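Local coordinates for protein N-hydroxyarylamine O-acetyltransferase (Bacillus cereus, PDB 4DMO) that probably transfers acetyl groups to arylamines and their N-hydroxy derivatives, as an arylamine N-acetyltransferase with a non-canonical catalytic triad, at residues A[58-63]-A[73-77]; A[227-231]-A[256-261]. All blocks are in the same frame, centred on the assembly; numbering follows the deposited sequence.

In the fold
Two different pairs of elements are held here, with centres 19 Å apart and nearest atoms about 9 Å apart. Contact 1 joins helices 55-64 and 71-84, and its centre lies about 10 Å from the centre of the chain. Contact 2 sits farther out, at about 16 Å, where helix 250-261 packs on strand 226-231 of the C-terminal antiparallel sheet. Both are largely buried, contact 1 the more so, and neither shares an element with the other. Their chemistry differs: contact 1 adds a salt bridge to leucine, isoleucine and threonine packing, whereas contact 2 relies on aliphatic groups and a phenylalanine ring, with no polar bond between its segments.

Contact 1: residues A[58-63]-A[73-77]; sequences LKEKIL and ELNPT
Lys61 and Glu73 form the salt bridge between the helices, with Lys61 NZ 2.9 Å from Glu73 OE1 and a weak second bond of 3.2 Å from Lys61 NZ to Glu73 OE2. Lys61 CG is anti to the backbone N (chi1 -176°), sending the chain toward Glu73, which it crosses at about a right angle; NZ meets OE1 from above the carboxylate plane, 41° out of it. Lys61 NZ also bonds Gly68 O, and Asn44 ND2 bonds OE1 and Leu70 N bonds OE2, so both carboxylate oxygens have a partner besides the lysine.

Apolar packing continues along the interface. Leu58 CD2 lies 3.7 Å from Glu73 CB, Leu58 CD1 rests 3.9 Å from Pro76 CB, and Ile62 and Leu74 cross at about a right angle, with Ile62 CD1 4.1 Å from Leu74 CD2.

Polar bonding inside helix 71-84 settles Thr77: its OG1 bonds Glu73 O at 2.6 Å, on the opposite face from Thr77 N, while Ile62 CG1 packs against it.

The axes of segments 58-63 and 73-77 cross at -113° in the helical N-terminal part of the arylamine N-acetyltransferase fold, where helix 71-84 begins at the cysteine of the RGGLCYELN sequence, the position of the catalytic cysteine in this family.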
ATOM      1  N   LEU A  58      14.327   2.336   1.980  1.00 23.30           N
ATOM      2  CA  LEU A  58      13.229   1.526   1.483  1.00 17.08           C
ATOM      3  C   LEU A  58      13.710   0.422   0.526  1.00 19.77           C
ATOM      4  O   LEU A  58      13.186  -0.712   0.539  1.00 18.94           O
ATOM      5  CB  LEU A  58      12.162   2.424   0.850  1.00 17.42           C
ATOM      6  CG  LEU A  58      11.304   3.222   1.833  1.00 19.47           C
ATOM      7  CD1 LEU A  58      10.387   4.163   1.060  1.00 27.88           C
ATOM      8  CD2 LEU A  58      10.453   2.307   2.733  1.00 19.18           C
ATOM      9  N   LYS A  59      14.690   0.746  -0.320  1.00 22.22           N
ATOM     10  CA  LYS A  59      15.316  -0.260  -1.192  1.00 24.59           C
ATOM     11  C   LYS A  59      15.856  -1.427  -0.362  1.00 21.34           C
ATOM     12  O   LYS A  59      15.686  -2.583  -0.733  1.00 23.41           O
ATOM     13  CB  LYS A  59      16.452   0.367  -2.011  1.00 25.32           C
ATOM     14  CG  LYS A  59      17.201  -0.645  -2.880  1.00 32.74           C
ATOM     15  CD  LYS A  59      18.133   0.038  -3.903  1.00 38.47           C
ATOM     16  CE  LYS A  59      19.348   0.653  -3.230  1.00 43.47           C
ATOM     17  NZ  LYS A  59      20.231   1.396  -4.197  1.00 45.75           N
ATOM     18  N   GLU A  60      16.490  -1.098   0.762  1.00 20.25           N
ATOM     19  CA  GLU A  60      17.082  -2.063   1.698  1.00 22.51           C
ATOM     20  C   GLU A  60      16.028  -2.886   2.433  1.00 21.83           C
ATOM     21  O   GLU A  60      16.102  -4.097   2.459  1.00 20.19           O
ATOM     22  CB  GLU A  60      17.939  -1.318   2.727  1.00 24.42           C
ATOM     23  CG  GLU A  60      18.402  -2.161   3.930  1.00 35.24           C
ATOM     24  CD  GLU A  60      19.736  -2.863   3.707  1.00 46.69           C
ATOM     25  OE1 GLU A  60      20.202  -2.899   2.543  1.00 47.48           O
ATOM     26  OE2 GLU A  60      20.300  -3.413   4.689  1.00 50.47           O
ATOM     27  N   LYS A  61      15.041  -2.219   3.030  1.00 25.79           N
ATOM     28  CA  LYS A  61      13.999  -2.932   3.762  1.00 18.85           C
ATOM     29  C   LYS A  61      13.126  -3.773   2.818  1.00 14.11           C
ATOM     30  O   LYS A  61      12.966  -4.990   3.006  1.00 16.43           O
ATOM     31  CB  LYS A  61      13.128  -1.956   4.587  1.00 12.27           C
ATOM     32  CG  LYS A  61      12.086  -2.692   5.427  1.00 20.03           C
ATOM     33  CD  LYS A  61      10.948  -1.823   5.952  1.00 17.99           C
ATOM     34  CE  LYS A  61       9.986  -2.646   6.817  1.00 13.80           C
ATOM     35  NZ  LYS A  61       8.576  -2.117   6.704  1.00 19.67           N
ATOM     36  N   ILE A  62      12.593  -3.143   1.778  1.00 14.08           N
ATOM     37  CA  ILE A  62      11.581  -3.778   0.953  1.00 15.45           C
ATOM     38  C   ILE A  62      12.185  -4.641  -0.134  1.00 20.47           C
ATOM     39  O   ILE A  62      11.726  -5.753  -0.370  1.00 18.60           O
ATOM     40  CB  ILE A  62      10.650  -2.717   0.226  1.00 19.20           C
ATOM     41  CG1 ILE A  62      10.026  -1.735   1.205  1.00 19.05           C
ATOM     42  CG2 ILE A  62       9.535  -3.398  -0.544  1.00 14.83           C
ATOM     43  CD1 ILE A  62       8.928  -2.310   2.013  1.00 24.10           C
ATOM     44  N   LEU A  63      13.178  -4.113  -0.841  1.00 23.54           N
ATOM     45  CA  LEU A  63      13.674  -4.801  -2.034  1.00 27.07           C
ATOM     46  C   LEU A  63      14.799  -5.782  -1.697  1.00 22.20           C
ATOM     47  O   LEU A  63      14.806  -6.915  -2.163  1.00 30.45           O
ATOM     48  CB  LEU A  63      14.128  -3.799  -3.101  1.00 27.60           C
ATOM     49  CG  LEU A  63      13.130  -2.696  -3.428  1.00 23.97           C
ATOM     50  CD1 LEU A  63      13.669  -1.789  -4.518  1.00 20.67           C
ATOM     51  CD2 LEU A  63      11.781  -3.273  -3.846  1.00 32.64           C
ATOM     52  N   GLU A  73       5.368   3.507   3.475  1.00 12.40           N
ATOM     53  CA  GLU A  73       6.533   2.805   2.952  1.00 13.61           C
ATOM     54  C   GLU A  73       6.257   2.239   1.544  1.00 16.56           C
ATOM     55  O   GLU A  73       7.093   2.354   0.654  1.00 17.34           O
ATOM     56  CB  GLU A  73       6.976   1.687   3.914  1.00 17.78           C
ATOM     57  CG  GLU A  73       7.384   2.168   5.298  1.00 15.53           C
ATOM     58  CD  GLU A  73       7.519   1.028   6.326  1.00 15.73           C
ATOM     59  OE1 GLU A  73       8.616   0.826   6.882  1.00 14.97           O
ATOM     60  OE2 GLU A  73       6.529   0.319   6.574  1.00 18.04           O
ATOM     61  N   LEU A  74       5.098   1.619   1.328  1.00 14.12           N
ATOM     62  CA  LEU A  74       4.841   0.963   0.021  1.00 14.62           C
ATOM     63  C   LEU A  74       4.622   1.998  -1.068  1.00 13.47           C
ATOM     64  O   LEU A  74       5.140   1.857  -2.166  1.00 15.77           O
ATOM     65  CB  LEU A  74       3.645   0.001   0.067  1.00  9.03           C
ATOM     66  CG  LEU A  74       3.744  -1.148   1.090  1.00 14.34           C
ATOM     67  CD1 LEU A  74       2.579  -2.152   1.045  1.00 16.52           C
ATOM     68  CD2 LEU A  74       5.034  -1.877   0.907  1.00 14.67           C
ATOM     69  N   ASN A  75       3.871   3.057  -0.786  1.00 13.63           N
ATOM     70  CA  ASN A  75       3.614   4.029  -1.832  1.00 17.69           C
ATOM     71  C   ASN A  75       4.835   4.872  -2.215  1.00 15.64           C
ATOM     72  O   ASN A  75       5.072   5.110  -3.409  1.00 17.05           O
ATOM     73  CB  ASN A  75       2.384   4.879  -1.503  1.00 13.49           C
ATOM     74  CG  ASN A  75       1.121   4.128  -1.740  1.00 14.36           C
ATOM     75  OD1 ASN A  75       1.028   3.357  -2.681  1.00 13.41           O
ATOM     76  ND2 ASN A  75       0.149   4.295  -0.854  1.00 13.68           N
ATOM     77  N   PRO A  76       5.648   5.285  -1.227  1.00 20.85           N
ATOM     78  CA  PRO A  76       6.904   5.929  -1.639  1.00 17.53           C
ATOM     79  C   PRO A  76       7.841   4.971  -2.372  1.00 18.35           C
ATOM     80  O   PRO A  76       8.527   5.397  -3.295  1.00 18.03           O
ATOM     81  CB  PRO A  76       7.510   6.383  -0.322  1.00 18.10           C
ATOM     82  CG  PRO A  76       6.294   6.625   0.559  1.00 20.66           C
ATOM     83  CD  PRO A  76       5.369   5.491   0.200  1.00 15.82           C
ATOM     84  N   THR A  77       7.846   3.697  -2.007  1.00 14.49           N
ATOM     85  CA  THR A  77       8.632   2.722  -2.759  1.00 20.25           C
ATOM     86  C   THR A  77       8.259   2.751  -4.237  1.00 19.98           C
ATOM     87  O   THR A  77       9.128   2.738  -5.092  1.00 14.67           O
ATOM     88  CB  THR A  77       8.433   1.272  -2.237  1.00 16.86           C
ATOM     89  OG1 THR A  77       8.877   1.190  -0.894  1.00 13.85           O
ATOM     90  CG2 THR A  77       9.223   0.265  -3.060  1.00 22.78           C
TER

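Contact 2: residues A[227-231]-A[256-261]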
ATOM      1  N   HIS A 227      -6.619 -13.661  -0.772  1.00 23.33           N
ATOM      2  CA  HIS A 227      -5.694 -12.972   0.127  1.00 18.70           C
ATOM      3  C   HIS A 227      -5.451 -13.787   1.410  1.00 24.95           C
ATOM      4  O   HIS A 227      -6.109 -14.803   1.674  1.00 22.98           O
ATOM      5  CB  HIS A 227      -6.227 -11.601   0.465  1.00 24.46           C
ATOM      6  CG  HIS A 227      -7.321 -11.638   1.474  1.00 26.81           C
ATOM      7  ND1 HIS A 227      -7.081 -11.583   2.833  1.00 31.14           N
ATOM      8  CD2 HIS A 227      -8.656 -11.754   1.328  1.00 22.14           C
ATOM      9  CE1 HIS A 227      -8.227 -11.657   3.474  1.00 34.00           C
ATOM     10  NE2 HIS A 227      -9.198 -11.787   2.584  1.00 26.94           N
ATOM     11  N   ALA A 228      -4.454 -13.358   2.177  1.00 21.47           N
ATOM     12  CA  ALA A 228      -4.078 -14.006   3.421  1.00 20.18           C
ATOM     13  C   ALA A 228      -3.753 -12.903   4.434  1.00 27.71           C
ATOM     14  O   ALA A 228      -3.152 -11.892   4.067  1.00 26.69           O
ATOM     15  CB  ALA A 228      -2.907 -14.896   3.205  1.00 19.28           C
ATOM     16  N   SER A 229      -4.204 -13.083   5.675  1.00 19.76           N
ATOM     17  CA  SER A 229      -4.045 -12.105   6.754  1.00 21.89           C
ATOM     18  C   SER A 229      -3.567 -12.794   8.016  1.00 27.08           C
ATOM     19  O   SER A 229      -4.039 -13.875   8.367  1.00 31.52           O
ATOM     20  CB  SER A 229      -5.363 -11.402   7.053  1.00 23.38           C
ATOM     21  OG  SER A 229      -5.904 -10.845   5.884  1.00 39.01           O
ATOM     22  N   LEU A 230      -2.605 -12.179   8.687  1.00 25.16           N
ATOM     23  CA  LEU A 230      -2.031 -12.757   9.898  1.00 32.22           C
ATOM     24  C   LEU A 230      -1.995 -11.727  11.017  1.00 32.45           C
ATOM     25  O   LEU A 230      -1.723 -10.541  10.789  1.00 32.23           O
ATOM     26  CB  LEU A 230      -0.629 -13.312   9.628  1.00 27.62           C
ATOM     27  CG  LEU A 230       0.142 -13.933  10.805  1.00 36.73           C
ATOM     28  CD1 LEU A 230      -0.564 -15.167  11.326  1.00 37.15           C
ATOM     29  CD2 LEU A 230       1.574 -14.262  10.418  1.00 30.00           C
ATOM     30  N   THR A 231      -2.359 -12.182  12.216  1.00 35.29           N
ATOM     31  CA  THR A 231      -2.215 -11.384  13.427  1.00 41.21           C
ATOM     32  C   THR A 231      -1.626 -12.251  14.556  1.00 45.24           C
ATOM     33  O   THR A 231      -1.361 -13.454  14.381  1.00 41.65           O
ATOM     34  CB  THR A 231      -3.554 -10.782  13.917  1.00 31.17           C
ATOM     35  OG1 THR A 231      -4.314 -11.811  14.562  1.00 34.95           O
ATOM     36  CG2 THR A 231      -4.328 -10.165  12.778  1.00 28.28           C
ATOM     37  N   LEU A 256       4.954 -19.091   9.457  1.00 16.39           N
ATOM     38  CA  LEU A 256       3.901 -18.474   8.681  1.00 22.29           C
ATOM     39  C   LEU A 256       4.331 -17.148   8.037  1.00 21.58           C
ATOM     40  O   LEU A 256       3.928 -16.827   6.923  1.00 19.20           O
ATOM     41  CB  LEU A 256       2.673 -18.251   9.555  1.00 28.07           C
ATOM     42  CG  LEU A 256       1.802 -19.498   9.781  1.00 35.42           C
ATOM     43  CD1 LEU A 256       0.711 -19.258  10.846  1.00 33.76           C
ATOM     44  CD2 LEU A 256       1.166 -19.967   8.481  1.00 33.06           C
ATOM     45  N   LEU A 257       5.087 -16.352   8.773  1.00 21.61           N
ATOM     46  CA  LEU A 257       5.543 -15.081   8.256  1.00 19.16           C
ATOM     47  C   LEU A 257       6.352 -15.347   7.031  1.00 15.71           C
ATOM     48  O   LEU A 257       6.223 -14.662   6.030  1.00 13.23           O
ATOM     49  CB  LEU A 257       6.373 -14.324   9.289  1.00 11.04           C
ATOM     50  CG  LEU A 257       5.606 -13.537  10.351  1.00 15.40           C
ATOM     51  CD1 LEU A 257       6.604 -12.927  11.323  1.00 25.01           C
ATOM     52  CD2 LEU A 257       4.763 -12.457   9.761  1.00 18.84           C
ATOM     53  N   HIS A 258       7.171 -16.384   7.097  1.00 21.27           N
ATOM     54  CA  HIS A 258       8.052 -16.689   5.984  1.00 24.17           C
ATOM     55  C   HIS A 258       7.339 -17.406   4.855  1.00 18.87           C
ATOM     56  O   HIS A 258       7.428 -17.005   3.692  1.00 18.12           O
ATOM     57  CB  HIS A 258       9.235 -17.541   6.431  1.00 30.61           C
ATOM     58  CG  HIS A 258      10.094 -17.967   5.291  1.00 31.08           C
ATOM     59  ND1 HIS A 258      10.095 -19.258   4.805  1.00 40.30           N
ATOM     60  CD2 HIS A 258      10.932 -17.264   4.498  1.00 37.78           C
ATOM     61  CE1 HIS A 258      10.917 -19.335   3.777  1.00 40.23           C
ATOM     62  NE2 HIS A 258      11.447 -18.140   3.575  1.00 41.32           N
ATOM     63  N   SER A 259       6.625 -18.463   5.195  1.00 18.35           N
ATOM     64  CA  SER A 259       5.947 -19.295   4.192  1.00 22.45           C
ATOM     65  C   SER A 259       4.798 -18.584   3.453  1.00 24.62           C
ATOM     66  O   SER A 259       4.586 -18.800   2.252  1.00 27.21           O
ATOM     67  CB  SER A 259       5.411 -20.559   4.871  1.00 21.04           C
ATOM     68  OG  SER A 259       6.496 -21.378   5.203  1.00 43.09           O
ATOM     69  N   LYS A 260       4.020 -17.771   4.161  1.00 22.33           N
ATOM     70  CA  LYS A 260       2.924 -17.063   3.504  1.00 19.25           C
ATOM     71  C   LYS A 260       3.327 -15.694   3.007  1.00 12.23           C
ATOM     72  O   LYS A 260       2.776 -15.213   2.048  1.00 16.85           O
ATOM     73  CB  LYS A 260       1.699 -16.956   4.426  1.00 17.56           C
ATOM     74  CG  LYS A 260       1.169 -18.318   4.902  1.00 35.97           C
ATOM     75  CD  LYS A 260      -0.015 -18.852   4.052  1.00 37.16           C
ATOM     76  CE  LYS A 260      -0.199 -20.381   4.213  1.00 49.41           C
ATOM     77  NZ  LYS A 260       0.980 -21.201   3.705  1.00 46.22           N
ATOM     78  N   PHE A 261       4.277 -15.038   3.637  1.00 13.70           N
ATOM     79  CA  PHE A 261       4.492 -13.645   3.289  1.00 14.05           C
ATOM     80  C   PHE A 261       5.914 -13.274   2.885  1.00 17.41           C
ATOM     81  O   PHE A 261       6.147 -12.139   2.466  1.00 15.65           O
ATOM     82  CB  PHE A 261       4.031 -12.728   4.427  1.00 13.93           C
ATOM     83  CG  PHE A 261       2.613 -12.937   4.837  1.00 16.00           C
ATOM     84  CD1 PHE A 261       2.306 -13.613   6.016  1.00 19.92           C
ATOM     85  CD2 PHE A 261       1.573 -12.459   4.059  1.00 19.99           C
ATOM     86  CE1 PHE A 261       0.987 -13.784   6.410  1.00 17.26           C
ATOM     87  CE2 PHE A 261       0.254 -12.646   4.452  1.00 19.65           C
ATOM     88  CZ  PHE A 261      -0.032 -13.305   5.635  1.00 19.91           C
TER
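Leu230 of the strand and Phe261 of the helix make the central touch: Leu230 CB lies 3.6 Å from Phe261 CE1 and approaches the ring obliquely. The second main partner of this leucine is Leu257. There one methyl branch does the work, Leu230 CD2 meeting Leu257 CD2 at 3.7 Å with the two side chains at about a right angle, and the same methyl also reaches Leu256 CB at 4.2 Å. On the other flank Ala228 meets the far part of the ring. Its CB is 4.1 Å from Phe261 CE2, and Ala228 O comes within 3.5 Å of Phe261 CE2 at the ring edge, near its plane, a place where an aromatic C-H can face a carbonyl oxygen.

This is helix-on-sheet packing in the C-terminal alpha/beta part of the arylamine N-acetyltransferase fold, where helix 250-261 lies against the antiparallel strands 218-223, 226-231 and 234-239. The axis of segment 256-261 runs at 166° to that of 227-231, nearly antiparallel, and the two approach to 10.0 Å.

What points these groups at one another is set behind them. Leu230 has CG anti to the backbone N (chi1 179°), which directs the branch ending in CD2 toward the helix. Phe261 has Lys260 CB over one face of its ring, offset toward the rim. The strand is held in place by backbone bonds on both sides, Ala228 to Lys221 and Leu230 to Ile219 toward strand 218-223, and Ser229 to Thr236 toward strand 234-239. Ile219 also touches Leu257 and Phe261, extending the apolar layer between helix and sheet, while Val248 packs on Leu230 and Leu256.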